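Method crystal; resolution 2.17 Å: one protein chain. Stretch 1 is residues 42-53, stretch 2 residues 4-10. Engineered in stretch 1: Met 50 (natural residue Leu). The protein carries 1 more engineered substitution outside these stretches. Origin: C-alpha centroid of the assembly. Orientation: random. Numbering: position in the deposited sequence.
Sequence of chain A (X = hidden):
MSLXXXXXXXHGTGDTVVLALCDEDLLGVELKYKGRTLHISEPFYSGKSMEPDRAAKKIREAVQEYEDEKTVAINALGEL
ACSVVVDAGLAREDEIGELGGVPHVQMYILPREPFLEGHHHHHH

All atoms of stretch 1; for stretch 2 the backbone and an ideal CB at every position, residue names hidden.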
# COMPACT_ATOMS: atom_id res chain seq x y z
N GLU A 42 4.46 -8.16 14.57
CA GLU A 42 5.80 -7.98 14.01
C GLU A 42 5.86 -7.98 12.47
O GLU A 42 6.52 -7.11 11.89
CB GLU A 42 6.80 -8.98 14.62
CG GLU A 42 8.08 -9.17 13.79
CD GLU A 42 9.38 -9.22 14.63
OE1 GLU A 42 9.35 -8.87 15.84
OE2 GLU A 42 10.44 -9.59 14.05
N PRO A 43 5.20 -8.95 11.81
CA PRO A 43 5.31 -8.89 10.35
C PRO A 43 4.82 -7.55 9.75
O PRO A 43 5.54 -6.94 8.98
CB PRO A 43 4.48 -10.08 9.87
CG PRO A 43 3.57 -10.39 11.01
CD PRO A 43 4.35 -10.07 12.24
N PHE A 44 3.65 -7.07 10.17
CA PHE A 44 3.07 -5.81 9.67
C PHE A 44 3.72 -4.56 10.23
O PHE A 44 3.96 -3.58 9.50
CB PHE A 44 1.58 -5.76 9.97
CG PHE A 44 0.75 -6.47 8.96
CD1 PHE A 44 0.27 -5.80 7.84
CD2 PHE A 44 0.43 -7.81 9.13
CE1 PHE A 44 -0.51 -6.45 6.90
CE2 PHE A 44 -0.35 -8.49 8.18
CZ PHE A 44 -0.82 -7.81 7.07
N TYR A 45 3.98 -4.58 11.53
CA TYR A 45 4.62 -3.47 12.19
C TYR A 45 5.99 -3.95 12.63
O TYR A 45 6.09 -4.78 13.52
CB TYR A 45 3.81 -3.04 13.40
CG TYR A 45 2.37 -2.72 13.11
CD1 TYR A 45 2.00 -1.49 12.59
CD2 TYR A 45 1.36 -3.65 13.39
CE1 TYR A 45 0.64 -1.19 12.34
CE2 TYR A 45 0.01 -3.37 13.14
CZ TYR A 45 -0.33 -2.14 12.62
OH TYR A 45 -1.66 -1.85 12.39
N SER A 46 7.03 -3.47 11.99
CA SER A 46 8.37 -3.90 12.33
C SER A 46 9.26 -3.12 11.44
O SER A 46 9.54 -3.55 10.33
CB SER A 46 8.58 -5.38 12.03
OG SER A 46 8.56 -5.58 10.62
N GLY A 47 9.70 -1.97 11.90
CA GLY A 47 10.46 -1.10 11.04
C GLY A 47 11.85 -0.86 11.54
O GLY A 47 12.29 -1.49 12.50
N LYS A 48 12.56 0.02 10.86
CA LYS A 48 13.79 0.53 11.41
C LYS A 48 13.46 1.45 12.60
O LYS A 48 12.62 2.36 12.48
CB LYS A 48 14.57 1.29 10.33
CG LYS A 48 15.82 2.00 10.85
CD LYS A 48 16.66 2.55 9.71
CE LYS A 48 17.84 3.34 10.25
NZ LYS A 48 18.88 3.65 9.22
N SER A 49 14.11 1.20 13.74
CA SER A 49 13.85 2.00 14.94
C SER A 49 14.62 3.29 14.81
O SER A 49 15.83 3.29 14.56
CB SER A 49 14.22 1.24 16.22
OG SER A 49 14.01 2.01 17.41
N MET A 50 13.91 4.40 14.90
CA MET A 50 14.61 5.68 14.82
C MET A 50 13.98 6.77 15.67
O MET A 50 12.89 6.62 16.23
CB MET A 50 14.85 6.12 13.35
CG MET A 50 13.60 6.43 12.49
SD MET A 50 13.79 6.32 10.67
CE MET A 50 14.97 7.51 10.24
N GLU A 51 14.73 7.85 15.80
CA GLU A 51 14.35 9.01 16.56
C GLU A 51 13.39 9.83 15.68
O GLU A 51 13.66 10.06 14.50
CB GLU A 51 15.62 9.81 16.91
CG GLU A 51 15.43 10.99 17.89
CD GLU A 51 15.04 10.58 19.33
OE1 GLU A 51 15.14 9.37 19.70
OE2 GLU A 51 14.62 11.50 20.10
N PRO A 52 12.28 10.29 16.28
CA PRO A 52 11.18 11.02 15.61
C PRO A 52 11.65 12.01 14.56
O PRO A 52 11.14 12.01 13.44
CB PRO A 52 10.47 11.74 16.77
CG PRO A 52 11.17 11.27 18.07
CD PRO A 52 12.01 10.08 17.71
N ASP A 53 12.63 12.85 14.91
CA ASP A 53 13.15 13.86 13.98
C ASP A 53 13.74 13.23 12.74
O ASP A 53 13.57 13.75 11.65
CB ASP A 53 14.19 14.74 14.65
CG ASP A 53 13.59 15.80 15.55
OD1 ASP A 53 12.36 15.74 15.88
OD2 ASP A 53 14.36 16.70 15.95
N UNK A 4 13.11 7.35 23.29
CA UNK A 4 11.83 7.69 22.61
C UNK A 4 11.93 7.34 21.11
O UNK A 4 12.53 8.10 20.34
CB UNK A 4 11.50 9.17 22.79
N UNK A 5 11.37 6.20 20.71
CA UNK A 5 11.65 5.67 19.36
C UNK A 5 10.41 5.31 18.53
O UNK A 5 9.44 4.75 19.01
CB UNK A 5 12.53 4.42 19.49
N UNK A 6 10.50 5.59 17.24
CA UNK A 6 9.45 5.19 16.33
C UNK A 6 9.97 4.16 15.29
O UNK A 6 11.05 4.33 14.76
CB UNK A 6 8.88 6.42 15.63
N UNK A 7 9.18 3.13 14.99
CA UNK A 7 9.49 2.18 13.89
C UNK A 7 9.00 2.68 12.51
O UNK A 7 7.81 3.03 12.32
CB UNK A 7 8.85 0.82 14.19
N UNK A 8 9.93 2.75 11.55
CA UNK A 8 9.58 3.12 10.19
C UNK A 8 9.81 1.93 9.25
O UNK A 8 10.91 1.35 9.19
CB UNK A 8 10.39 4.33 9.74
N UNK A 9 8.74 1.57 8.56
CA UNK A 9 8.74 0.44 7.66
C UNK A 9 8.24 0.98 6.33
O UNK A 9 7.08 1.39 6.25
CB UNK A 9 7.88 -0.72 8.18
N UNK A 10 9.14 1.03 5.34
CA UNK A 10 8.84 1.47 3.97
C UNK A 10 8.99 0.33 2.96
O UNK A 10 10.08 -0.26 2.83
CB UNK A 10 9.76 2.63 3.58

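Stretch 2 runs antiparallel to the short strand 48-50, and the main chains bond in two pairs: N of position 8 to Lys 48 O (2.9 Å) with Lys 48 N to O of position 8 (2.7 Å), and N of position 6 to Met 50 O (2.8 Å) with Met 50 N to O of position 6 (2.9 Å). Any residue but proline could donate from positions 6 and 8.

Position 4 points its CB sideways, 4.7 Å from Glu 51 OE2, with little to enclose it. Small, neutral polar or basic residues would fit; an acidic one would be less welcome beside Glu 51. It is Ala 4, whose O lies against Pro 52 CD at 3.3 Å.

At position 5 the backbone is extended and the ideal CB lies 3.5 Å from Ser 49 OG, with the carboxylate of Glu 51 also in the neighbourhood. A polar donor is favoured, and a long basic chain could reach both; lysine, arginine or glutamine are reasonable. The residue is Arg 5. Its chain carries the guanidinium out beside Ser 49, and NH1 donates to Ser 49 OG at 3.1 Å, the hydroxyl lying at the guanidinium edge. Glu 51 OE1 stays 4.4 Å from Arg 5 NE, too far for a salt bridge.

Position 6 pairs with Met 50, an engineered residue, and its CB projects to the same face, with Pro 52 beyond. Strand geometry and apolar neighbours suit valine, isoleucine or leucine. Val 6 brings CG1 to 4.3 Å from Met 50 CG and 4.4 Å from Pro 52 CA.

Position 7 turns to the other face, with Ser 49. Its CB sits 3.7 Å from Gly 47 N, and a medium or large aliphatic residue could cover the methylene of Ser 49. Leu 7 does so, CD2 lying 3.9 Å from Ser 49 CB.

Position 8 returns to the Met 50 face, its CB 4.0 Å from Met 50 SD. The side chain of Lys 48 leads away, and the engineered Met 50 offers its thioether as an apolar neighbour; leucine, isoleucine or methionine would serve. Leu 8 packs CD2 against Met 50 SD at 3.7 Å.

Position 9 directs its CB toward stretch 1, near Gly 47 CA and the carbonyls of Ser 46 and Phe 44. Acceptors call for a donor of modest length, such as asparagine, serine or glutamine. Asn 9 ND2 makes a weak bond to Phe 44 O (3.5 Å) and a water-mediated link to Pro 43 O.

Position 10 is out of reach, so stretch 1 sets no preference; it is Ile 10.

Stretch 2, residues 4-10: ARVLLNI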
# COMPACT_ATOMS: atom_id res chain seq x y z
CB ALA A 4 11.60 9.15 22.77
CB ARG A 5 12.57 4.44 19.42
CG ARG A 5 14.01 4.68 19.88
CD ARG A 5 14.89 5.19 18.76
NE ARG A 5 16.29 5.17 19.15
CZ ARG A 5 17.18 4.23 18.80
NH1 ARG A 5 16.84 3.20 18.02
NH2 ARG A 5 18.41 4.34 19.24
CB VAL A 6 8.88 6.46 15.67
CG1 VAL A 6 9.82 6.97 14.57
CG2 VAL A 6 7.52 6.22 15.14
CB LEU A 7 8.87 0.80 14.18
CG LEU A 7 9.15 0.21 15.58
CD1 LEU A 7 8.26 -0.97 15.87
CD2 LEU A 7 10.62 -0.16 15.72
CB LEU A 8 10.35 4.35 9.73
CG LEU A 8 10.16 4.90 8.31
CD1 LEU A 8 8.71 5.25 7.94
CD2 LEU A 8 11.00 6.15 8.18
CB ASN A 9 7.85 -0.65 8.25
CG ASN A 9 7.82 -1.94 7.40
OD1 ASN A 9 8.62 -2.12 6.47
ND2 ASN A 9 6.88 -2.84 7.73
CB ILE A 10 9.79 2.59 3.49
CG1 ILE A 10 9.70 3.84 4.37
CG2 ILE A 10 9.54 2.91 1.98
CD1 ILE A 10 10.76 4.93 4.07
O HOH W 1 6.14 -5.68 7.00
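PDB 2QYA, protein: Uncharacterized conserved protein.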